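Local coordinates for protein cryptic loci regulator 2 (PDB 5IKJ) that acts upstream of histone deacetylases to promote transcriptional silencing of fission-yeast heterochromatin, within the SHREC repressor complex, at residues C231-T235 with Y236-S240; C486-A489 with D490-G493; S516-L519 with S520-S524. All coordinates share one frame; numbering follows the deposited sequence.

How the interactions relate
All three contacts are local, each joining neighbouring residues round a turn or helix end, and no two touch: their centres are 21 to 24 Å apart. Interaction 1, at the end of helix 214-237, is buried near the middle of the chain and is the most polar, with a cation-pi pair and a carboxylate-hydroxyl bond. Interaction 2 is also buried but further out; it turns the chain between two sheet strands with backbone bonds and apolar side chains. Interaction 3, the short helix 518-522, is partly exposed and relies mainly on backbone bonds. Interactions 2 and 3 both touch strand 333-340; interaction 1 packs on helix 75-82. Each also meets the chain of another protein.

Interaction 1. Residues C231-T235 with Y236-S240; sequences CKDDT and YTWPS
K232 and Y236 run side by side along the last turn of helix 214-237, where the helical ladder widens into a pi-type turn before the chain leaves the helix at W238. The aliphatic part of K232 stays extended and then bends at its last torsion (chi4 67°), which brings NZ over one face of the Y236 ring. NZ is 4.0 Å from the ring centroid and 26° off the normal, displaced toward the CD2-CE2 rim, a cation-pi contact. A lysine suits this place because its methylene chain also packs on the ring while its ammonium group hydrogen-bonds to the backbone of the chain of another protein.

On the next flank, D233 and T237 point the same way. T237 OG1 donates to D233 OD1 at 2.9 Å, using the anti lone pair of that oxygen, and Q75 gives T237 OG1 a second partner. W238 lies alongside D233 as well, with CD1 3.8 Å from D233 CG; the carboxylate meets the indole at its edge, the two planes being 61° apart. W238 NE1 is hydrogen-bonded to T74 OG1, so the ring is held from beyond the turn. The D234 carboxylate is paired outside the turn, OD1 in a salt bridge with R264 and OD2 hydrogen-bonded to W390 NE1.

T235 has OG1 between its backbone N and carbonyl carbon, a position from which the hydroxyl can donate to C231 O at 3.0 Å, from above the carbonyl plane; it also hydrogen-bonds with N392 ND2. The widened turn is plainest at K232 O, which is gripped twice: Y236 N comes to 2.6 Å and T237 N to 2.9 Å, from opposite faces of the K232 carbonyl plane.

Interaction 2. Residues C486-A489 with D490-G493; sequences CPFA and DVLG
Between P487 and D490 the chain makes a tight 3-10 turn that ends one strand and starts the next, and backbone hydrogen bonds set its shape. D490 N donates to P487 O at 2.9 Å, and V491 N donates to F488 O at 3.1 Å. Both donors stand well above the carbonyl planes, the second by 66°, and neither lies on a lone pair. A water also bonds A489 O at 3.3 Å and, weakly, V491 O.

Apolar contacts gather at V491. F488 and V491 cross at about a right angle, with F488 CD1 4.2 Å from V491 CB. The sulfur of C486 reaches V491 CG2 at the same spacing, 4.2 Å, so the branched valine is touched by both the cysteine and the phenylalanine. V491 has CG1 anti to its backbone N (chi1 180°), which leaves CG2 as the branch that faces C486. The small A489 packs on an apolar side chain of the chain of another protein.

The polar side chain is D490, whose carboxylate slants across the proline ring, OD2 being 3.5 Å from P487 CD. Its stronger tie is to the chain of another protein: OD1 accepts from a backbone group there, and OD2 has a weak bond to a polar side chain. With an alanine here, that backbone donor would probably lose its acceptor and P487 CD its neighbouring carboxylate oxygen.

The turn joins strand 482-487, paired with 425-436, to strand 491-494, paired with 394-397, in the mixed sheet; both segments fall within the Clr2 family region assigned to the SH3 clan. F488 sets its ring edge-to-face with W334 and packs on I382 of strand 377-384, while V491 rests on C395 and F427.

Interaction 3. Residues S516-L519 with S520-S524; sequences SSRL and SAVGS
S517 carries OG anti to its backbone N (chi1 -178°), and from this N-cap position the hydroxyl oxygen meets the first turn of helix 518-522. It accepts from L519 N in a weak capping bond, somewhat doubtful because the place of OG is less sure, while S517 CB packs 4.0 Å from S520 CB. Serine suits a helix start because its short side chain can accept from an amide that has no carbonyl a turn earlier.

V522 has CG1 anti to its backbone N (chi1 172°), which leaves CG2, anti to the carbonyl carbon, beside the preceding turn, 3.2 Å from R518 O. The same carbonyl takes V522 N at 2.8 Å, with a C=O...N angle of 163°, nearly in line with the bond. R518 CG comes to 4.2 Å from V522 CG2, and both side chains also pack on I330 of helix 325-330. The far end of the arginine runs on to hydrogen bonds with G245 O and G385 O, a polar tie to neighbouring loops.

The helix closes at G523, whose amide donates to L519 O at 2.7 Å. With positive phi here, a beta carbon would collide with the V522 carbonyl oxygen, which explains the glycine. L519 lies on W527 and on an aromatic side chain of the chain of another protein.

The short helix thus rests on main-chain bonds, the one from A521 N to S517 O weak and those at V522 and G523 shorter, and its side chains contribute little polar bonding across the turn.

Interaction 1. Residues C231-T235 with Y236-S240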
loop_
_atom_site.group_PDB
_atom_site.type_symbol
_atom_site.label_atom_id
_atom_site.label_comp_id
_atom_site.label_asym_id
_atom_site.label_seq_id
_atom_site.Cartn_x
_atom_site.Cartn_y
_atom_site.Cartn_z
ATOM N N CYS A 231 -0.442 -2.440 1.237
ATOM C CA CYS A 231 -0.975 -2.579 2.586
ATOM C C CYS A 231 -2.481 -2.801 2.555
ATOM O O CYS A 231 -2.999 -3.743 3.165
ATOM C CB CYS A 231 -0.632 -1.327 3.391
ATOM S SG CYS A 231 -1.137 -1.380 5.104
ATOM N N LYS A 232 -3.199 -1.934 1.842
ATOM C CA LYS A 232 -4.649 -2.054 1.758
ATOM C C LYS A 232 -5.058 -3.418 1.217
ATOM O O LYS A 232 -6.010 -4.031 1.712
ATOM C CB LYS A 232 -5.206 -0.934 0.879
ATOM C CG LYS A 232 -6.706 -0.731 0.985
ATOM C CD LYS A 232 -7.145 0.482 0.178
ATOM C CE LYS A 232 -8.659 0.644 0.160
ATOM N NZ LYS A 232 -9.219 0.982 1.499
ATOM N N ASP A 233 -4.345 -3.915 0.204
ATOM C CA ASP A 233 -4.696 -5.209 -0.370
ATOM C C ASP A 233 -4.413 -6.344 0.605
ATOM O O ASP A 233 -5.188 -7.304 0.688
ATOM C CB ASP A 233 -3.941 -5.425 -1.682
ATOM C CG ASP A 233 -4.372 -4.461 -2.771
ATOM O OD1 ASP A 233 -5.436 -3.824 -2.620
ATOM O OD2 ASP A 233 -3.648 -4.343 -3.782
ATOM N N ASP A 234 -3.315 -6.251 1.359
ATOM C CA ASP A 234 -2.958 -7.312 2.295
ATOM C C ASP A 234 -3.845 -7.329 3.535
ATOM O O ASP A 234 -3.848 -8.329 4.262
ATOM C CB ASP A 234 -1.494 -7.167 2.717
ATOM C CG ASP A 234 -0.529 -7.680 1.664
ATOM O OD1 ASP A 234 -0.978 -8.002 0.543
ATOM O OD2 ASP A 234 0.683 -7.758 1.957
ATOM N N THR A 235 -4.588 -6.251 3.802
ATOM C CA THR A 235 -5.421 -6.174 4.993
ATOM C C THR A 235 -6.884 -5.853 4.714
ATOM O O THR A 235 -7.708 -6.022 5.619
ATOM C CB THR A 235 -4.875 -5.116 5.966
ATOM O OG1 THR A 235 -4.983 -3.816 5.376
ATOM C CG2 THR A 235 -3.416 -5.394 6.306
ATOM N N TYR A 236 -7.235 -5.408 3.506
ATOM C CA TYR A 236 -8.603 -4.996 3.217
ATOM C C TYR A 236 -9.119 -5.603 1.917
ATOM O O TYR A 236 -10.182 -6.231 1.903
ATOM C CB TYR A 236 -8.684 -3.467 3.163
ATOM C CG TYR A 236 -10.000 -2.922 2.656
ATOM C CD1 TYR A 236 -11.089 -2.775 3.505
ATOM C CD2 TYR A 236 -10.147 -2.538 1.331
ATOM C CE1 TYR A 236 -12.290 -2.272 3.045
ATOM C CE2 TYR A 236 -11.345 -2.035 0.862
ATOM C CZ TYR A 236 -12.412 -1.904 1.722
ATOM O OH TYR A 236 -13.603 -1.401 1.255
ATOM N N THR A 237 -8.375 -5.435 0.821
ATOM C CA THR A 237 -8.897 -5.796 -0.495
ATOM C C THR A 237 -8.779 -7.295 -0.759
ATOM O O THR A 237 -9.781 -7.971 -1.019
ATOM C CB THR A 237 -8.164 -5.004 -1.580
ATOM O OG1 THR A 237 -7.846 -3.695 -1.089
ATOM C CG2 THR A 237 -9.036 -4.871 -2.817
ATOM N N TRP A 238 -7.562 -7.829 -0.706
ATOM C CA TRP A 238 -7.305 -9.246 -0.967
ATOM C C TRP A 238 -6.470 -9.824 0.169
ATOM O O TRP A 238 -5.347 -10.294 -0.038
ATOM C CB TRP A 238 -6.605 -9.422 -2.314
ATOM C CG TRP A 238 -7.117 -8.503 -3.382
ATOM C CD1 TRP A 238 -6.505 -7.382 -3.861
ATOM C CD2 TRP A 238 -8.351 -8.622 -4.101
ATOM N NE1 TRP A 238 -7.278 -6.797 -4.834
ATOM C CE2 TRP A 238 -8.417 -7.540 -5.001
ATOM C CE3 TRP A 238 -9.406 -9.540 -4.072
ATOM C CZ2 TRP A 238 -9.495 -7.348 -5.863
ATOM C CZ3 TRP A 238 -10.475 -9.349 -4.930
ATOM C CH2 TRP A 238 -10.511 -8.262 -5.812
ATOM N N PRO A 239 -7.002 -9.809 1.395
ATOM C CA PRO A 239 -6.166 -10.145 2.557
ATOM C C PRO A 239 -5.852 -11.624 2.700
ATOM O O PRO A 239 -4.784 -11.962 3.225
ATOM C CB PRO A 239 -6.999 -9.633 3.740
ATOM C CG PRO A 239 -8.409 -9.684 3.251
ATOM C CD PRO A 239 -8.340 -9.338 1.794
ATOM N N SER A 240 -6.740 -12.520 2.272
ATOM C CA SER A 240 -6.515 -13.955 2.444
ATOM C C SER A 240 -5.600 -14.414 1.317
ATOM O O SER A 240 -6.050 -14.893 0.274
ATOM C CB SER A 240 -7.835 -14.717 2.454
ATOM O OG SER A 240 -7.689 -15.977 3.086
#

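Interaction 2. Residues C486-A489 with D490-G493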
loop_
_atom_site.group_PDB
_atom_site.type_symbol
_atom_site.label_atom_id
_atom_site.label_comp_id
_atom_site.label_asym_id
_atom_site.label_seq_id
_atom_site.Cartn_x
_atom_site.Cartn_y
_atom_site.Cartn_z
ATOM N N CYS A 486 2.008 -4.180 22.924
ATOM C CA CYS A 486 2.985 -5.198 23.263
ATOM C C CYS A 486 4.220 -5.012 22.397
ATOM O O CYS A 486 4.129 -4.477 21.287
ATOM C CB CYS A 486 2.424 -6.612 23.055
ATOM S SG CYS A 486 2.152 -7.052 21.324
ATOM N N PRO A 487 5.386 -5.434 22.875
ATOM C CA PRO A 487 6.588 -5.337 22.047
ATOM C C PRO A 487 6.568 -6.368 20.930
ATOM O O PRO A 487 5.867 -7.381 20.986
ATOM C CB PRO A 487 7.727 -5.607 23.035
ATOM C CG PRO A 487 7.108 -6.474 24.075
ATOM C CD PRO A 487 5.674 -6.021 24.196
ATOM N N PHE A 488 7.356 -6.083 19.893
ATOM C CA PHE A 488 7.545 -7.042 18.810
ATOM C C PHE A 488 7.927 -8.415 19.349
ATOM O O PHE A 488 7.629 -9.436 18.720
ATOM C CB PHE A 488 8.615 -6.511 17.853
ATOM C CG PHE A 488 8.760 -7.298 16.579
ATOM C CD1 PHE A 488 7.655 -7.810 15.921
ATOM C CD2 PHE A 488 10.013 -7.491 16.023
ATOM C CE1 PHE A 488 7.803 -8.521 14.743
ATOM C CE2 PHE A 488 10.167 -8.197 14.848
ATOM C CZ PHE A 488 9.062 -8.713 14.205
ATOM N N ALA A 489 8.574 -8.457 20.517
ATOM C CA ALA A 489 8.981 -9.727 21.113
ATOM C C ALA A 489 7.794 -10.641 21.391
ATOM O O ALA A 489 7.954 -11.866 21.421
ATOM C CB ALA A 489 9.750 -9.468 22.409
ATOM N N ASP A 490 6.605 -10.079 21.604
ATOM C CA ASP A 490 5.426 -10.865 21.943
ATOM C C ASP A 490 4.516 -11.119 20.749
ATOM O O ASP A 490 3.445 -11.710 20.918
ATOM C CB ASP A 490 4.634 -10.174 23.061
ATOM C CG ASP A 490 5.327 -10.269 24.409
ATOM O OD1 ASP A 490 6.007 -11.286 24.658
ATOM O OD2 ASP A 490 5.193 -9.329 25.218
ATOM N N VAL A 491 4.907 -10.685 19.555
ATOM C CA VAL A 491 4.196 -11.032 18.331
ATOM C C VAL A 491 4.743 -12.359 17.826
ATOM O O VAL A 491 5.956 -12.510 17.637
ATOM C CB VAL A 491 4.350 -9.931 17.269
ATOM C CG1 VAL A 491 3.610 -10.312 15.994
ATOM C CG2 VAL A 491 3.836 -8.603 17.804
ATOM N N LEU A 492 3.850 -13.323 17.611
ATOM C CA LEU A 492 4.248 -14.672 17.230
ATOM C C LEU A 492 4.174 -14.917 15.731
ATOM O O LEU A 492 4.933 -15.744 15.214
ATOM C CB LEU A 492 3.372 -15.700 17.953
ATOM C CG LEU A 492 3.346 -15.574 19.479
ATOM C CD1 LEU A 492 2.385 -16.583 20.093
ATOM C CD2 LEU A 492 4.741 -15.745 20.067
ATOM N N GLY A 493 3.290 -14.228 15.027
ATOM C CA GLY A 493 3.188 -14.391 13.593
ATOM C C GLY A 493 1.854 -13.873 13.093
ATOM O O GLY A 493 1.090 -13.249 13.827
HETATM O O HOH W 1 8.996 -13.443 18.744
#

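Interaction 3. Residues S516-L519 with S520-S524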
loop_
_atom_site.group_PDB
_atom_site.type_symbol
_atom_site.label_atom_id
_atom_site.label_comp_id
_atom_site.label_asym_id
_atom_site.label_seq_id
_atom_site.Cartn_x
_atom_site.Cartn_y
_atom_site.Cartn_z
ATOM N N SER A 516 18.484 -4.433 7.189
ATOM C CA SER A 516 18.042 -3.159 6.640
ATOM C C SER A 516 17.011 -3.318 5.535
ATOM O O SER A 516 16.438 -2.316 5.094
ATOM C CB SER A 516 19.243 -2.387 6.090
ATOM O OG SER A 516 19.866 -3.115 5.045
ATOM N N SER A 517 16.755 -4.542 5.087
ATOM C CA SER A 517 15.992 -4.770 3.871
ATOM C C SER A 517 15.709 -6.257 3.748
ATOM O O SER A 517 16.439 -7.082 4.304
ATOM C CB SER A 517 16.768 -4.271 2.645
ATOM O OG SER A 517 16.025 -4.451 1.456
ATOM N N ARG A 518 14.643 -6.591 3.018
ATOM C CA ARG A 518 14.386 -7.992 2.705
ATOM C C ARG A 518 15.449 -8.540 1.764
ATOM O O ARG A 518 15.938 -9.658 1.954
ATOM C CB ARG A 518 12.994 -8.150 2.089
ATOM C CG ARG A 518 12.508 -9.593 1.980
ATOM C CD ARG A 518 12.606 -10.312 3.315
ATOM N NE ARG A 518 11.644 -11.403 3.439
ATOM C CZ ARG A 518 11.499 -12.148 4.531
ATOM N NH1 ARG A 518 12.253 -11.925 5.599
ATOM N NH2 ARG A 518 10.596 -13.118 4.560
ATOM N N LEU A 519 15.825 -7.761 0.746
ATOM C CA LEU A 519 16.871 -8.193 -0.175
ATOM C C LEU A 519 18.180 -8.451 0.560
ATOM O O LEU A 519 18.921 -9.380 0.216
ATOM C CB LEU A 519 17.068 -7.141 -1.267
ATOM C CG LEU A 519 18.044 -7.493 -2.392
ATOM C CD1 LEU A 519 17.621 -8.765 -3.111
ATOM C CD2 LEU A 519 18.143 -6.341 -3.379
ATOM N N SER A 520 18.483 -7.639 1.576
ATOM C CA SER A 520 19.713 -7.835 2.338
ATOM C C SER A 520 19.704 -9.174 3.065
ATOM O O SER A 520 20.739 -9.845 3.158
ATOM C CB SER A 520 19.905 -6.686 3.327
ATOM O OG SER A 520 20.874 -7.017 4.306
ATOM N N ALA A 521 18.546 -9.580 3.590
ATOM C CA ALA A 521 18.443 -10.873 4.256
ATOM C C ALA A 521 18.385 -12.022 3.257
ATOM O O ALA A 521 18.911 -13.105 3.535
ATOM C CB ALA A 521 17.209 -10.904 5.159
ATOM N N VAL A 522 17.751 -11.810 2.104
ATOM C CA VAL A 522 17.702 -12.844 1.077
ATOM C C VAL A 522 19.082 -13.054 0.465
ATOM O O VAL A 522 19.520 -14.194 0.266
ATOM C CB VAL A 522 16.658 -12.474 0.007
ATOM C CG1 VAL A 522 16.729 -13.428 -1.178
ATOM C CG2 VAL A 522 15.258 -12.481 0.605
ATOM N N GLY A 523 19.786 -11.968 0.161
ATOM C CA GLY A 523 21.031 -12.055 -0.575
ATOM C C GLY A 523 20.771 -11.982 -2.065
ATOM O O GLY A 523 19.944 -12.733 -2.589
ATOM N N SER A 524 21.465 -11.079 -2.759
ATOM C CA SER A 524 21.174 -10.859 -4.172
ATOM C C SER A 524 21.427 -12.110 -5.005
ATOM O O SER A 524 20.808 -12.284 -6.060
ATOM C CB SER A 524 22.007 -9.693 -4.701
ATOM O OG SER A 524 23.390 -9.958 -4.567
#